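PDB 1L3I: probable cobalt-precorrin-6B C(15)-methyltransferase (decarboxylating) from Methanothermobacter thermautotrophicus, which catalyses S-adenosyl-L-methionine-dependent methylation of a precorrin ring in cobalamin biosynthesis, probably C-15 of cobalt-precorrin-6B with decarboxylation at C-12 to give cobalt-precorrin-7. Local coordinates for the interface of chains A and B and the interface of chains A and C. Numbering follows the deposited sequence. Chains: chain A/B/C, Precorrin-6y methyltransferase/putative decarboxylase.

Contact 1: the interface of chains A and B. Residues chain A 20, 160-164, 173; chain B 24, 156-159.
Strand 155-167 of chain A runs antiparallel beside strand 154-165 of chain B, helix 19-29 of each chain lies over one face of the pair, and A:Met173, from the neighbouring strand 170-175 of chain A, sends its side chain across the other. The two long strands join into one sheet that crosses the subunit boundary. A:Ala162 and B:Glu158 form a reciprocal backbone pair. A:Ala162 N donates to B:Glu158 O at 3.0 Å, and B:Glu158 N donates back to A:Ala162 O at 2.8 Å. Both donors lie in the plane of the carbonyl they meet. The next rung is A:Gly164 N to B:Ile156 O, 2.8 Å, nearly along the C=O axis. Backbone atoms carry these bonds, so they read strand register rather than side-chain identity.

On the helix face, A:Ile161 and B:Thr157 lie alongside each other and point the same way. The CG2 branch of A:Ile161 meets the methyl CG2 of B:Thr157 at 3.7 Å. B:Thr157 has CG2 anti to its backbone N, with OG1 beside that N (chi1 -59°). The methyl therefore faces the isoleucine while the hydroxyl is left for water. The other branch of A:Ile161, CG1, rests against CD2 of B:Leu159. A:Glu20 bends at chi2 (82°), which turns its carboxylate towards B:Thr157, tip to tip. Its CG methylene packs alongside the two methyls of B:Leu24, 3.8 Å from CD2.

Across the sheet, selenomethionine A:Met173 is bent at chi2 and chi3 and crosses B:Ile156 at about a right angle. Its selenium lies 4.1 Å from B:Ile156 CG2. That methyl also sits over A:Gly164 CA, where a side chain is absent. The protein is a homotetramer, and this two-fold interface has a twin patch with the chains exchanged. Water 1 joins the two chains on the helix face, 2.7 Å from the hydroxyl OG1 of B:Thr157 and 2.9 Å from the carboxylate OE2 of A:Glu20.

Contact 2: the interface of chains A and C. Residues chain A 135-138, 140, 177-178; chain C 167, 170-173.
The loop residue A:Leu136 forms an antiparallel bridge with C:Met172 of strand 170-175, and A:Leu137 N, at the start of helix 137-149, donates an almost straight bond of 2.9 Å to C:Thr171 O. A:Glu138, in the first turn of the same helix, grips the same edge of C:Thr171 through its N-H and hydroxyl. Its CG lies beside its own backbone N and the chain bends at chi2 (79°), so the carboxylate crosses the threonine at about a right angle. OE1 accepts the backbone N-H of C:Thr171 at 2.7 Å. OE2 accepts the hydroxyl OG1 at 2.8 Å. Both oxygens use their syn lone pairs, and the two bonds fix the rotation of the carboxylate. The nearby helix start would probably help stabilise its negative charge. An alanine here removes both acceptor oxygens and would probably loosen the helix start from the strand.

Apolar groups continue the contact. A:Leu136 puts CD2 3.8 Å from CB of selenomethionine C:Met172, with poorly ordered C:Leu167 nearby. A:Ile135 has CG1 in the crowded position between N and the carbonyl carbon (chi1 58°). Its CD1 lies 3.7 Å from the terminal methyl CE of C:Met172, the two side chains lying alongside and pointing the same way. Selenomethionine C:Met173 crosses the ring of A:Pro178, with its CB 3.6 Å from CG of the proline. A:Lys140 is extended beyond CG, and its NZ approaches C:Met173 CG from across. The site clips a strand of one subunit to a helix start of its neighbour and helps hold the homotetramer together.

Contact 1: the interface of chains A and B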
loop_
_atom_site.group_PDB
_atom_site.type_symbol
_atom_site.label_atom_id
_atom_site.label_comp_id
_atom_site.label_asym_id
_atom_site.label_seq_id
_atom_site.Cartn_x
_atom_site.Cartn_y
_atom_site.Cartn_z
ATOM N N GLU A 20 -4.735 9.256 10.654
ATOM C CA GLU A 20 -3.325 9.163 10.294
ATOM C C GLU A 20 -2.965 10.211 9.253
ATOM O O GLU A 20 -1.847 10.698 9.236
ATOM C CB GLU A 20 -2.974 7.752 9.797
ATOM C CG GLU A 20 -3.280 6.612 10.784
ATOM C CD GLU A 20 -4.747 6.141 10.783
ATOM O OE1 GLU A 20 -5.574 6.606 9.969
ATOM O OE2 GLU A 20 -5.068 5.267 11.594
ATOM N N ASN A 160 -1.025 4.784 2.269
ATOM C CA ASN A 160 -1.919 3.643 2.170
ATOM C C ASN A 160 -1.925 3.104 3.592
ATOM O O ASN A 160 -0.895 2.623 4.083
ATOM C CB ASN A 160 -1.410 2.607 1.182
ATOM C CG ASN A 160 -1.961 2.826 -0.222
ATOM O OD1 ASN A 160 -3.103 2.456 -0.532
ATOM N ND2 ASN A 160 -1.156 3.439 -1.072
ATOM N N ILE A 161 -3.049 3.306 4.281
ATOM C CA ILE A 161 -3.196 2.889 5.675
ATOM C C ILE A 161 -4.097 1.685 5.843
ATOM O O ILE A 161 -5.142 1.588 5.207
ATOM C CB ILE A 161 -3.780 4.032 6.524
ATOM C CG1 ILE A 161 -2.938 5.281 6.352
ATOM C CG2 ILE A 161 -3.847 3.623 7.984
ATOM C CD1 ILE A 161 -3.760 6.548 6.448
ATOM N N ALA A 162 -3.685 0.778 6.724
ATOM C CA ALA A 162 -4.448 -0.417 7.031
ATOM C C ALA A 162 -4.499 -0.499 8.548
ATOM O O ALA A 162 -3.506 -0.219 9.226
ATOM C CB ALA A 162 -3.792 -1.657 6.454
ATOM N N ARG A 163 -5.685 -0.789 9.076
ATOM C CA ARG A 163 -5.879 -0.893 10.513
ATOM C C ARG A 163 -6.447 -2.269 10.826
ATOM O O ARG A 163 -7.243 -2.800 10.047
ATOM C CB ARG A 163 -6.827 0.203 11.005
ATOM C CG ARG A 163 -6.304 1.606 10.766
ATOM C CD ARG A 163 -7.200 2.651 11.411
ATOM N NE ARG A 163 -8.582 2.526 10.965
ATOM C CZ ARG A 163 -9.626 3.078 11.581
ATOM N NH1 ARG A 163 -9.454 3.804 12.688
ATOM N NH2 ARG A 163 -10.824 3.031 11.010
ATOM N N GLY A 164 -5.966 -2.888 11.902
ATOM C CA GLY A 164 -6.456 -4.203 12.290
ATOM C C GLY A 164 -7.873 -4.173 12.855
ATOM O O GLY A 164 -8.264 -3.230 13.541
HETATM N N MSE A 173 -6.645 -7.160 8.354
HETATM C CA MSE A 173 -6.232 -5.806 8.086
HETATM C C MSE A 173 -7.246 -5.135 7.156
HETATM O O MSE A 173 -7.581 -5.666 6.094
HETATM C CB MSE A 173 -4.825 -5.812 7.480
HETATM C CG MSE A 173 -3.767 -6.461 8.360
HETATM SE SE MSE A 173 -3.575 -5.644 10.111
HETATM C CE MSE A 173 -3.184 -3.823 9.612
ATOM N N LEU B 24 3.150 9.682 13.198
ATOM C CA LEU B 24 2.066 8.883 13.749
ATOM C C LEU B 24 2.435 8.374 15.150
ATOM O O LEU B 24 1.577 8.308 16.034
ATOM C CB LEU B 24 1.719 7.717 12.811
ATOM C CG LEU B 24 0.522 6.830 13.201
ATOM C CD1 LEU B 24 -0.704 7.698 13.518
ATOM C CD2 LEU B 24 0.228 5.847 12.093
ATOM N N ILE B 156 -3.299 -2.242 15.814
ATOM C CA ILE B 156 -2.204 -2.278 14.858
ATOM C C ILE B 156 -2.576 -1.507 13.606
ATOM O O ILE B 156 -3.673 -1.675 13.070
ATOM C CB ILE B 156 -1.814 -3.753 14.477
ATOM C CG1 ILE B 156 -0.754 -3.746 13.371
ATOM C CG2 ILE B 156 -3.022 -4.565 14.049
ATOM C CD1 ILE B 156 -0.205 -5.109 13.016
ATOM N N THR B 157 -1.678 -0.635 13.175
ATOM C CA THR B 157 -1.867 0.149 11.972
ATOM C C THR B 157 -0.630 -0.036 11.138
ATOM O O THR B 157 0.489 0.089 11.644
ATOM C CB THR B 157 -1.971 1.611 12.278
ATOM O OG1 THR B 157 -3.076 1.820 13.154
ATOM C CG2 THR B 157 -2.139 2.403 11.000
ATOM N N GLU B 158 -0.813 -0.356 9.868
ATOM C CA GLU B 158 0.330 -0.556 8.981
ATOM C C GLU B 158 0.328 0.564 7.984
ATOM O O GLU B 158 -0.714 0.879 7.389
ATOM C CB GLU B 158 0.225 -1.875 8.245
ATOM C CG GLU B 158 1.451 -2.216 7.452
ATOM C CD GLU B 158 1.670 -3.717 7.403
ATOM O OE1 GLU B 158 1.652 -4.363 8.476
ATOM O OE2 GLU B 158 1.841 -4.274 6.299
ATOM N N LEU B 159 1.492 1.154 7.779
ATOM C CA LEU B 159 1.590 2.271 6.849
ATOM C C LEU B 159 2.451 1.938 5.645
ATOM O O LEU B 159 3.585 1.460 5.802
ATOM C CB LEU B 159 2.208 3.491 7.558
ATOM C CG LEU B 159 1.554 4.171 8.759
ATOM C CD1 LEU B 159 2.430 5.314 9.244
ATOM C CD2 LEU B 159 0.186 4.696 8.365
HETATM O O HOH W 1 -3.328 4.403 13.777
HETATM O O HOH W 2 -0.832 -0.440 4.403
HETATM O O HOH W 3 -6.027 -2.131 15.026
#

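Contact 2: the interface of chains A and C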
loop_
_atom_site.group_PDB
_atom_site.type_symbol
_atom_site.label_atom_id
_atom_site.label_comp_id
_atom_site.label_asym_id
_atom_site.label_seq_id
_atom_site.Cartn_x
_atom_site.Cartn_y
_atom_site.Cartn_z
ATOM N N ILE A 135 -7.748 12.947 -3.184
ATOM C CA ILE A 135 -8.225 11.567 -3.317
ATOM C C ILE A 135 -8.476 11.251 -4.797
ATOM O O ILE A 135 -8.517 10.086 -5.191
ATOM C CB ILE A 135 -9.493 11.285 -2.492
ATOM C CG1 ILE A 135 -10.624 12.225 -2.904
ATOM C CG2 ILE A 135 -9.188 11.391 -1.010
ATOM C CD1 ILE A 135 -11.924 11.891 -2.234
ATOM N N LEU A 136 -8.657 12.294 -5.612
ATOM C CA LEU A 136 -8.857 12.121 -7.046
ATOM C C LEU A 136 -7.509 12.168 -7.751
ATOM O O LEU A 136 -6.687 13.037 -7.488
ATOM C CB LEU A 136 -9.742 13.219 -7.625
ATOM C CG LEU A 136 -11.184 13.314 -7.116
ATOM C CD1 LEU A 136 -11.906 14.395 -7.891
ATOM C CD2 LEU A 136 -11.887 11.983 -7.258
ATOM N N LEU A 137 -7.306 11.242 -8.672
ATOM C CA LEU A 137 -6.070 11.175 -9.437
ATOM C C LEU A 137 -5.772 12.520 -10.140
ATOM O O LEU A 137 -4.633 12.987 -10.162
ATOM C CB LEU A 137 -6.175 10.041 -10.473
ATOM C CG LEU A 137 -5.199 9.972 -11.650
ATOM C CD1 LEU A 137 -3.740 9.866 -11.184
ATOM C CD2 LEU A 137 -5.579 8.791 -12.513
ATOM N N GLU A 138 -6.814 13.150 -10.659
ATOM C CA GLU A 138 -6.684 14.404 -11.372
ATOM C C GLU A 138 -6.185 15.504 -10.459
ATOM O O GLU A 138 -5.307 16.285 -10.832
ATOM C CB GLU A 138 -8.013 14.805 -11.991
ATOM C CG GLU A 138 -8.552 13.813 -13.028
ATOM C CD GLU A 138 -9.212 12.577 -12.416
ATOM O OE1 GLU A 138 -9.423 12.519 -11.190
ATOM O OE2 GLU A 138 -9.543 11.655 -13.178
ATOM N N LYS A 140 -4.298 15.181 -7.861
ATOM C CA LYS A 140 -2.882 14.982 -7.521
ATOM C C LYS A 140 -2.009 15.630 -8.586
ATOM O O LYS A 140 -1.046 16.331 -8.277
ATOM C CB LYS A 140 -2.546 13.483 -7.398
ATOM C CG LYS A 140 -3.183 12.802 -6.208
ATOM C CD LYS A 140 -3.040 11.289 -6.275
ATOM C CE LYS A 140 -4.059 10.622 -5.345
ATOM N NZ LYS A 140 -4.126 9.152 -5.530
ATOM N N ASN A 177 -8.924 4.038 1.751
ATOM C CA ASN A 177 -8.594 4.489 0.408
ATOM C C ASN A 177 -7.339 5.357 0.476
ATOM O O ASN A 177 -7.137 6.088 1.443
ATOM C CB ASN A 177 -9.748 5.289 -0.200
ATOM C CG ASN A 177 -10.988 4.441 -0.414
ATOM O OD1 ASN A 177 -10.905 3.253 -0.716
ATOM N ND2 ASN A 177 -12.145 5.052 -0.242
ATOM N N PRO A 178 -6.447 5.221 -0.511
ATOM C CA PRO A 178 -5.243 6.042 -0.474
ATOM C C PRO A 178 -5.542 7.530 -0.557
ATOM O O PRO A 178 -6.513 7.945 -1.171
ATOM C CB PRO A 178 -4.454 5.529 -1.687
ATOM C CG PRO A 178 -5.475 5.013 -2.595
ATOM C CD PRO A 178 -6.421 4.306 -1.661
ATOM N N LEU C 167 -15.924 9.496 -9.627
ATOM C CA LEU C 167 -16.474 10.269 -8.513
ATOM C C LEU C 167 -16.192 11.748 -8.752
ATOM O O LEU C 167 -15.021 12.146 -8.811
ATOM C CB LEU C 167 -15.823 9.862 -7.185
ATOM C CG LEU C 167 -16.062 10.866 -6.035
ATOM C CD1 LEU C 167 -17.468 10.643 -5.450
ATOM C CD2 LEU C 167 -14.975 10.769 -4.953
ATOM N N GLY C 170 -14.232 13.001 -11.652
ATOM C CA GLY C 170 -12.829 12.667 -11.471
ATOM C C GLY C 170 -12.668 11.173 -11.169
ATOM O O GLY C 170 -13.662 10.439 -11.145
ATOM N N THR C 171 -11.437 10.716 -10.920
ATOM C CA THR C 171 -11.175 9.301 -10.635
ATOM C C THR C 171 -10.628 9.054 -9.244
ATOM O O THR C 171 -9.467 9.363 -8.978
ATOM C CB THR C 171 -10.157 8.713 -11.633
ATOM O OG1 THR C 171 -10.550 9.063 -12.965
ATOM C CG2 THR C 171 -10.071 7.178 -11.503
HETATM N N MSE C 172 -11.435 8.475 -8.365
HETATM C CA MSE C 172 -10.969 8.195 -7.017
HETATM C C MSE C 172 -10.380 6.800 -6.913
HETATM O O MSE C 172 -10.813 5.882 -7.620
HETATM C CB MSE C 172 -12.076 8.404 -5.998
HETATM C CG MSE C 172 -12.908 7.215 -5.655
HETATM SE SE MSE C 172 -13.780 7.580 -3.879
HETATM C CE MSE C 172 -12.165 8.255 -2.965
HETATM N N MSE C 173 -9.351 6.654 -6.079
HETATM C CA MSE C 173 -8.704 5.362 -5.903
HETATM C C MSE C 173 -9.342 4.638 -4.729
HETATM O O MSE C 173 -9.431 5.192 -3.627
HETATM C CB MSE C 173 -7.201 5.552 -5.676
HETATM C CG MSE C 173 -6.456 6.187 -6.862
HETATM SE SE MSE C 173 -6.770 5.308 -8.572
HETATM C CE MSE C 173 -5.947 3.584 -8.299
#

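The C-alpha centres of contact 1 and contact 2 are about 20 Å apart. Both draw on strand 170-175, and residue 173 serves in each: as A:Met173 it faces chain B in contact 1, and as C:Met173 it faces chain A in contact 2. The hairpin formed by strands 155-167 and 170-175 thus supplies surface to two different neighbours. In contact 1 strand edges pair into a shared sheet, whereas contact 2 seats a strand against a loop and helix of the methyltransferase domain. Each interface is two-fold symmetric, and together they link chain A to two partners within the homotetramer.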